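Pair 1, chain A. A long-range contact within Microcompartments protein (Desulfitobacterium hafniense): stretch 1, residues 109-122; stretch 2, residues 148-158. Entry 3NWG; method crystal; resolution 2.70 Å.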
# COMPACT_ATOMS: atom_id res chain seq x y z
N ILE A 109 10.29 -15.29 20.97
CA ILE A 109 10.22 -16.60 20.34
C ILE A 109 10.00 -17.66 21.40
O ILE A 109 9.10 -18.50 21.25
CB ILE A 109 11.46 -16.91 19.51
CG1 ILE A 109 11.43 -16.10 18.21
CG2 ILE A 109 11.54 -18.40 19.18
CD1 ILE A 109 12.82 -15.84 17.64
N VAL A 110 10.79 -17.61 22.47
CA VAL A 110 10.66 -18.56 23.57
C VAL A 110 9.22 -18.55 24.13
O VAL A 110 8.61 -19.61 24.33
CB VAL A 110 11.67 -18.28 24.71
CG1 VAL A 110 11.27 -19.01 25.96
CG2 VAL A 110 13.05 -18.69 24.31
N ALA A 111 8.67 -17.35 24.35
CA ALA A 111 7.35 -17.18 24.95
C ALA A 111 6.24 -17.69 24.03
O ALA A 111 5.34 -18.41 24.48
CB ALA A 111 7.10 -15.74 25.30
N ALA A 112 6.31 -17.31 22.76
CA ALA A 112 5.35 -17.79 21.77
C ALA A 112 5.40 -19.32 21.70
O ALA A 112 4.36 -19.97 21.68
CB ALA A 112 5.62 -17.16 20.40
N ASP A 113 6.60 -19.89 21.68
CA ASP A 113 6.78 -21.32 21.52
C ASP A 113 6.26 -22.06 22.75
O ASP A 113 5.56 -23.07 22.62
CB ASP A 113 8.26 -21.66 21.25
CG ASP A 113 8.51 -23.16 21.13
OD1 ASP A 113 8.06 -23.80 20.14
OD2 ASP A 113 9.19 -23.71 22.04
N THR A 114 6.57 -21.54 23.93
CA THR A 114 6.04 -22.12 25.15
C THR A 114 4.50 -21.98 25.18
O THR A 114 3.79 -22.92 25.53
CB THR A 114 6.71 -21.53 26.42
OG1 THR A 114 8.10 -21.89 26.43
CG2 THR A 114 6.05 -22.07 27.70
N ALA A 115 4.00 -20.82 24.78
CA ALA A 115 2.55 -20.63 24.74
C ALA A 115 1.91 -21.68 23.84
O ALA A 115 1.03 -22.39 24.28
CB ALA A 115 2.19 -19.21 24.28
N ALA A 116 2.37 -21.79 22.60
CA ALA A 116 1.78 -22.74 21.66
C ALA A 116 1.87 -24.19 22.13
O ALA A 116 1.02 -25.01 21.81
CB ALA A 116 2.40 -22.59 20.29
N LYS A 117 2.89 -24.51 22.92
CA LYS A 117 3.11 -25.88 23.33
C LYS A 117 2.19 -26.30 24.46
O LYS A 117 2.03 -27.50 24.72
CB LYS A 117 4.58 -26.10 23.71
CG LYS A 117 5.46 -26.41 22.52
CD LYS A 117 6.92 -26.31 22.90
CE LYS A 117 7.81 -26.85 21.78
NZ LYS A 117 9.25 -26.45 21.90
N THR A 118 1.58 -25.33 25.13
CA THR A 118 0.70 -25.66 26.25
C THR A 118 -0.77 -25.61 25.82
O THR A 118 -1.29 -24.57 25.43
CB THR A 118 0.98 -24.77 27.52
OG1 THR A 118 0.37 -23.49 27.37
CG2 THR A 118 2.48 -24.60 27.78
N GLY A 119 -1.43 -26.76 25.90
CA GLY A 119 -2.87 -26.81 25.63
C GLY A 119 -3.30 -26.35 24.24
O GLY A 119 -2.50 -26.34 23.30
N GLN A 120 -4.56 -25.96 24.15
CA GLN A 120 -5.26 -25.75 22.88
C GLN A 120 -5.47 -24.26 22.60
O GLN A 120 -6.51 -23.68 22.93
CB GLN A 120 -6.61 -26.49 22.88
CG GLN A 120 -6.69 -27.74 23.79
CD GLN A 120 -7.10 -27.43 25.25
OE1 GLN A 120 -6.56 -26.50 25.89
NE2 GLN A 120 -8.05 -28.21 25.79
N VAL A 121 -4.45 -23.64 22.01
CA VAL A 121 -4.53 -22.27 21.55
C VAL A 121 -4.10 -22.25 20.09
O VAL A 121 -3.52 -23.22 19.60
CB VAL A 121 -3.64 -21.30 22.39
CG1 VAL A 121 -4.20 -21.11 23.80
CG2 VAL A 121 -2.20 -21.79 22.46
N ASP A 122 -4.40 -21.17 19.38
CA ASP A 122 -3.80 -20.91 18.08
C ASP A 122 -3.16 -19.54 18.16
O ASP A 122 -3.82 -18.59 18.56
CB ASP A 122 -4.85 -20.97 16.97
CG ASP A 122 -5.42 -22.38 16.77
OD1 ASP A 122 -4.69 -23.27 16.26
OD2 ASP A 122 -6.60 -22.60 17.13
N GLU A 148 -5.52 -18.51 29.35
CA GLU A 148 -5.00 -18.08 30.63
C GLU A 148 -3.76 -18.85 31.05
O GLU A 148 -2.83 -18.27 31.62
CB GLU A 148 -6.05 -18.23 31.73
CG GLU A 148 -7.10 -17.13 31.81
CD GLU A 148 -6.55 -15.83 32.40
OE1 GLU A 148 -5.31 -15.74 32.61
OE2 GLU A 148 -7.36 -14.90 32.64
N SER A 149 -3.74 -20.15 30.79
CA SER A 149 -2.66 -20.98 31.31
C SER A 149 -1.55 -21.08 30.28
O SER A 149 -0.43 -21.44 30.61
CB SER A 149 -3.17 -22.37 31.69
OG SER A 149 -3.62 -23.05 30.54
N SER A 150 -1.89 -20.74 29.05
CA SER A 150 -0.93 -20.65 27.97
C SER A 150 -0.11 -19.36 28.05
O SER A 150 1.10 -19.38 27.78
CB SER A 150 -1.65 -20.73 26.64
OG SER A 150 -0.71 -20.97 25.62
N VAL A 151 -0.73 -18.23 28.41
CA VAL A 151 0.10 -17.06 28.60
C VAL A 151 0.88 -17.08 29.91
O VAL A 151 1.97 -16.52 29.97
CB VAL A 151 -0.58 -15.66 28.32
CG1 VAL A 151 -1.77 -15.76 27.36
CG2 VAL A 151 -0.90 -14.91 29.60
N ALA A 152 0.34 -17.72 30.94
CA ALA A 152 1.05 -17.79 32.23
C ALA A 152 2.35 -18.58 32.06
O ALA A 152 3.39 -18.20 32.61
CB ALA A 152 0.18 -18.41 33.29
N ALA A 153 2.28 -19.66 31.28
CA ALA A 153 3.43 -20.49 30.93
C ALA A 153 4.37 -19.77 29.97
O ALA A 153 5.58 -19.73 30.18
CB ALA A 153 2.97 -21.81 30.34
N GLY A 154 3.80 -19.19 28.91
CA GLY A 154 4.54 -18.37 27.99
C GLY A 154 5.32 -17.25 28.65
O GLY A 154 6.26 -16.72 28.07
N VAL A 155 4.95 -16.90 29.88
CA VAL A 155 5.53 -15.76 30.56
C VAL A 155 6.55 -16.14 31.62
O VAL A 155 7.47 -15.37 31.88
CB VAL A 155 4.41 -14.84 31.11
CG1 VAL A 155 4.83 -14.13 32.40
CG2 VAL A 155 4.01 -13.82 30.05
N MSE A 156 6.41 -17.32 32.21
CA MSE A 156 7.34 -17.76 33.26
C MSE A 156 8.82 -17.41 33.00
O MSE A 156 9.43 -16.64 33.77
CB MSE A 156 7.18 -19.26 33.50
CG MSE A 156 6.06 -19.64 34.45
SE MSE A 156 6.32 -19.03 36.31
CE MSE A 156 8.06 -19.88 36.73
N LEU A 157 9.39 -17.93 31.91
CA LEU A 157 10.81 -17.73 31.56
C LEU A 157 11.18 -16.25 31.38
O LEU A 157 12.11 -15.76 32.03
CB LEU A 157 11.22 -18.51 30.30
CG LEU A 157 10.54 -19.83 29.85
CD1 LEU A 157 10.82 -20.98 30.85
CD2 LEU A 157 9.01 -19.66 29.53
N ALA A 158 10.43 -15.55 30.52
CA ALA A 158 10.65 -14.13 30.23
C ALA A 158 10.67 -13.21 31.45
O ALA A 158 11.50 -12.30 31.54
CB ALA A 158 9.63 -13.63 29.22

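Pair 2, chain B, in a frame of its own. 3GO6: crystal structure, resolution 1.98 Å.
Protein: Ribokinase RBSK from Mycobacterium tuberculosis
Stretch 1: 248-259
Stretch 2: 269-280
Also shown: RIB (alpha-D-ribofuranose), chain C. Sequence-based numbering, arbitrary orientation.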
# COMPACT_ATOMS: atom_id res chain seq x y z
N ASP B 248 -15.05 -3.42 13.07
CA ASP B 248 -15.41 -2.01 13.32
C ASP B 248 -16.90 -1.83 13.25
O ASP B 248 -17.47 -1.06 14.02
CB ASP B 248 -14.74 -1.09 12.29
CG ASP B 248 -13.24 -1.05 12.46
OD1 ASP B 248 -12.76 -1.24 13.61
OD2 ASP B 248 -12.53 -0.86 11.44
N VAL B 249 -17.55 -2.54 12.32
CA VAL B 249 -19.01 -2.52 12.24
C VAL B 249 -19.63 -3.08 13.52
O VAL B 249 -20.51 -2.46 14.13
CB VAL B 249 -19.55 -3.27 10.98
CG1 VAL B 249 -21.09 -3.31 11.01
CG2 VAL B 249 -19.08 -2.56 9.68
N PHE B 250 -19.15 -4.24 13.96
CA PHE B 250 -19.63 -4.82 15.23
C PHE B 250 -19.52 -3.78 16.37
O PHE B 250 -20.49 -3.57 17.10
CB PHE B 250 -18.82 -6.09 15.54
CG PHE B 250 -19.21 -6.76 16.85
CD1 PHE B 250 -20.02 -7.90 16.84
CD2 PHE B 250 -18.74 -6.27 18.07
CE1 PHE B 250 -20.39 -8.54 18.04
CE2 PHE B 250 -19.10 -6.89 19.29
CZ PHE B 250 -19.93 -8.03 19.26
N ALA B 251 -18.37 -3.12 16.48
CA ALA B 251 -18.12 -2.19 17.59
C ALA B 251 -19.02 -0.96 17.53
O ALA B 251 -19.59 -0.54 18.56
CB ALA B 251 -16.65 -1.77 17.62
N GLY B 252 -19.17 -0.39 16.33
CA GLY B 252 -20.00 0.81 16.17
C GLY B 252 -21.46 0.50 16.45
O GLY B 252 -22.16 1.30 17.09
N VAL B 253 -21.92 -0.64 15.97
CA VAL B 253 -23.31 -1.07 16.25
C VAL B 253 -23.53 -1.39 17.74
O VAL B 253 -24.60 -1.07 18.29
CB VAL B 253 -23.73 -2.27 15.36
CG1 VAL B 253 -25.12 -2.81 15.78
CG2 VAL B 253 -23.74 -1.82 13.91
N LEU B 254 -22.54 -2.00 18.38
CA LEU B 254 -22.62 -2.24 19.81
C LEU B 254 -22.78 -0.91 20.55
O LEU B 254 -23.66 -0.77 21.43
CB LEU B 254 -21.41 -3.03 20.33
CG LEU B 254 -21.62 -3.65 21.72
CD1 LEU B 254 -22.54 -4.87 21.61
CD2 LEU B 254 -20.30 -4.06 22.37
N ALA B 255 -21.95 0.08 20.19
CA ALA B 255 -22.03 1.41 20.81
C ALA B 255 -23.39 2.07 20.59
O ALA B 255 -23.93 2.73 21.50
CB ALA B 255 -20.91 2.33 20.30
N ALA B 256 -23.95 1.88 19.40
CA ALA B 256 -25.23 2.49 19.02
C ALA B 256 -26.43 1.86 19.73
O ALA B 256 -27.54 2.44 19.71
CB ALA B 256 -25.42 2.38 17.52
N ASN B 257 -26.23 0.69 20.35
CA ASN B 257 -27.30 -0.08 21.01
C ASN B 257 -27.12 -0.37 22.50
O ASN B 257 -28.03 -0.92 23.14
CB ASN B 257 -27.52 -1.41 20.26
CG ASN B 257 -28.16 -1.19 18.91
OD1 ASN B 257 -29.37 -1.07 18.81
ND2 ASN B 257 -27.34 -1.11 17.86
N TRP B 258 -25.96 -0.03 23.05
CA TRP B 258 -25.67 -0.28 24.45
C TRP B 258 -26.46 0.66 25.37
O TRP B 258 -26.48 1.87 25.14
CB TRP B 258 -24.18 -0.11 24.72
CG TRP B 258 -23.70 -0.87 25.92
CD1 TRP B 258 -23.50 -0.37 27.18
CD2 TRP B 258 -23.33 -2.26 25.97
NE1 TRP B 258 -23.04 -1.38 28.02
CE2 TRP B 258 -22.94 -2.54 27.30
CE3 TRP B 258 -23.33 -3.29 25.02
CZ2 TRP B 258 -22.50 -3.80 27.69
CZ3 TRP B 258 -22.90 -4.55 25.42
CH2 TRP B 258 -22.51 -4.80 26.74
N PRO B 259 -27.09 0.11 26.44
CA PRO B 259 -27.90 0.97 27.35
C PRO B 259 -27.03 1.88 28.23
O PRO B 259 -25.86 1.62 28.41
CB PRO B 259 -28.60 -0.06 28.24
CG PRO B 259 -27.63 -1.21 28.29
CD PRO B 259 -27.11 -1.30 26.87
N LEU B 269 -27.92 -7.87 26.02
CA LEU B 269 -28.06 -8.99 25.09
C LEU B 269 -28.59 -8.54 23.72
O LEU B 269 -28.14 -9.03 22.69
CB LEU B 269 -28.94 -10.11 25.69
CG LEU B 269 -29.20 -11.34 24.81
CD1 LEU B 269 -27.90 -12.09 24.51
CD2 LEU B 269 -30.23 -12.27 25.48
N ARG B 270 -29.55 -7.61 23.70
CA ARG B 270 -30.09 -7.09 22.44
C ARG B 270 -28.99 -6.35 21.64
O ARG B 270 -28.90 -6.49 20.43
CB ARG B 270 -31.27 -6.17 22.71
CG ARG B 270 -31.90 -5.58 21.47
CD ARG B 270 -32.75 -4.35 21.80
NE ARG B 270 -33.12 -3.61 20.58
CZ ARG B 270 -32.45 -2.56 20.09
NH1 ARG B 270 -31.37 -2.10 20.70
NH2 ARG B 270 -32.86 -1.98 18.97
N ALA B 271 -28.15 -5.57 22.34
CA ALA B 271 -27.04 -4.87 21.69
C ALA B 271 -26.08 -5.89 21.06
O ALA B 271 -25.64 -5.73 19.92
CB ALA B 271 -26.30 -3.99 22.71
N LEU B 272 -25.75 -6.93 21.82
CA LEU B 272 -24.86 -8.00 21.33
C LEU B 272 -25.40 -8.73 20.10
O LEU B 272 -24.66 -8.97 19.14
CB LEU B 272 -24.52 -8.99 22.46
CG LEU B 272 -23.67 -8.46 23.64
CD1 LEU B 272 -23.86 -9.32 24.89
CD2 LEU B 272 -22.17 -8.40 23.27
N ARG B 273 -26.70 -9.06 20.13
CA ARG B 273 -27.36 -9.70 18.97
C ARG B 273 -27.29 -8.83 17.72
O ARG B 273 -26.99 -9.32 16.64
CB ARG B 273 -28.81 -10.07 19.29
CG ARG B 273 -28.90 -11.33 20.15
CD ARG B 273 -30.30 -11.57 20.72
NE ARG B 273 -30.29 -12.80 21.51
CZ ARG B 273 -31.27 -13.21 22.31
NH1 ARG B 273 -32.38 -12.49 22.46
NH2 ARG B 273 -31.15 -14.37 22.98
N ARG B 274 -27.58 -7.54 17.89
CA ARG B 274 -27.58 -6.61 16.76
C ARG B 274 -26.16 -6.43 16.21
O ARG B 274 -25.96 -6.41 15.01
CB ARG B 274 -28.19 -5.28 17.18
CG ARG B 274 -29.72 -5.40 17.42
CD ARG B 274 -30.38 -4.10 17.84
NE ARG B 274 -30.39 -3.14 16.75
CZ ARG B 274 -31.24 -3.16 15.72
NH1 ARG B 274 -32.19 -4.10 15.64
NH2 ARG B 274 -31.14 -2.24 14.76
N ALA B 275 -25.18 -6.31 17.11
CA ALA B 275 -23.79 -6.14 16.70
C ALA B 275 -23.31 -7.38 15.95
O ALA B 275 -22.63 -7.28 14.92
CB ALA B 275 -22.89 -5.81 17.93
N CYS B 276 -23.70 -8.57 16.45
CA CYS B 276 -23.34 -9.83 15.78
C CYS B 276 -23.93 -9.90 14.37
O CYS B 276 -23.23 -10.26 13.42
CB CYS B 276 -23.76 -11.06 16.61
SG CYS B 276 -22.63 -11.46 17.93
N ALA B 277 -25.21 -9.54 14.24
CA ALA B 277 -25.85 -9.54 12.93
C ALA B 277 -25.21 -8.55 11.97
O ALA B 277 -24.99 -8.87 10.81
CB ALA B 277 -27.37 -9.26 13.04
N ALA B 278 -24.93 -7.33 12.45
CA ALA B 278 -24.33 -6.30 11.59
C ALA B 278 -22.93 -6.69 11.12
O ALA B 278 -22.59 -6.49 9.94
CB ALA B 278 -24.32 -4.95 12.29
N GLY B 279 -22.14 -7.26 12.01
CA GLY B 279 -20.82 -7.78 11.68
C GLY B 279 -20.86 -8.82 10.57
O GLY B 279 -20.03 -8.80 9.65
N ALA B 280 -21.83 -9.72 10.65
CA ALA B 280 -22.01 -10.75 9.62
C ALA B 280 -22.33 -10.13 8.26
O ALA B 280 -21.68 -10.45 7.24
CB ALA B 280 -23.11 -11.74 10.04
O5 RIB C . -10.52 -2.38 11.11
C5 RIB C . -10.07 -1.99 9.80
C4 RIB C . -9.41 -0.61 9.89
O4 RIB C . -8.16 -0.75 10.61
C3 RIB C . -9.02 -0.03 8.54
O3 RIB C . -9.97 0.92 8.00
C2 RIB C . -7.65 0.58 8.78
O2 RIB C . -7.63 1.99 8.53
C1 RIB C . -7.24 0.25 10.21
O1 RIB C . -7.40 1.38 11.09
O HOH W 1 -29.98 -2.68 23.43
O HOH W 2 -29.27 -0.33 15.64
O HOH W 3 -31.88 0.57 17.56

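The sharpest difference lies where the two helices come closest. In pair 1 that point is made of A111(A) against G154(A), a methyl against bare backbone; in pair 2 the same two positions hold F250(B) and A275(B), a phenyl ring against a methyl. The frame hardly changes. Fourteen central residues superpose at 0.4 Å, both helix pairs run roughly antiparallel (146° and 150°), and the axes approach to 7.5 Å in pair 1 and 7.8 Å in pair 2.

At this point pair 1 places little side chain between the backbones. A111(A) CB sits 3.1 Å from G154(A) O, and the CA atoms of A111(A) and G154(A) are 4.3 Å apart. An ideal CB on G154(A) would fall 3.1 Å from A111(A) O and 3.3 Å from A115(A) CB, both tight, so the glycine suits this spacing. In pair 2 the CA atoms of F250(B) and A275(B) stand 4.6 Å apart, and A275(B) keeps its methyl. F250(B), chi1 t, leaves its backbone sideways, but its end comes nearer, so that A275(B) CB lies over one ring face, 3.7 Å from the ring centroid. C276(B) SG takes the ring edge, 5.1 Å from the centroid of F250(B).

One turn on, A115(A) matches L254(B). A115(A) stays small, its CB 3.6 Å from S150(A) OG, and that OG lies 2.6 Å from A115(A) O. The leucine instead reaches across: L254(B) CD1 is 3.8 Å from A275(B) CB and 4.0 Å from the CB of A271(B), the counterpart of S150(A).

T114(A) and V253(B) show how interchangeable two beta-branched shapes can be: their side-chain centres fall 0.4 Å apart, and both point toward the partner helix. T114(A) CG2 packs 3.4 Å from A153(A) O, while V253(B) CG1 lies 3.8 Å from the O of R274(B), the matching residue.

Polar groups gather at T118(A) and its match, N257(B). T118(A) OG1 and S150(A) OG share a weak hydrogen bond of 3.3 Å. N257(B) builds a larger hub: its OD1 accepts from R270(B) NH1 at 2.9 Å and, weakly, from R274(B) NE at 3.1 Å, while its ND2 donates to V253(B) O at 2.8 Å, tying the side chain back to the backbone of its own stretch. Water 2 adds a bridge, accepting from N257(B) ND2 and R274(B) NH2.

The rule is one backbone with two fillings: mostly small residues, with V110(A) against L157(A) as an apolar contact, burying 423 Å² in pair 1, larger side chains reaching across small ones to bury 633 Å² in pair 2.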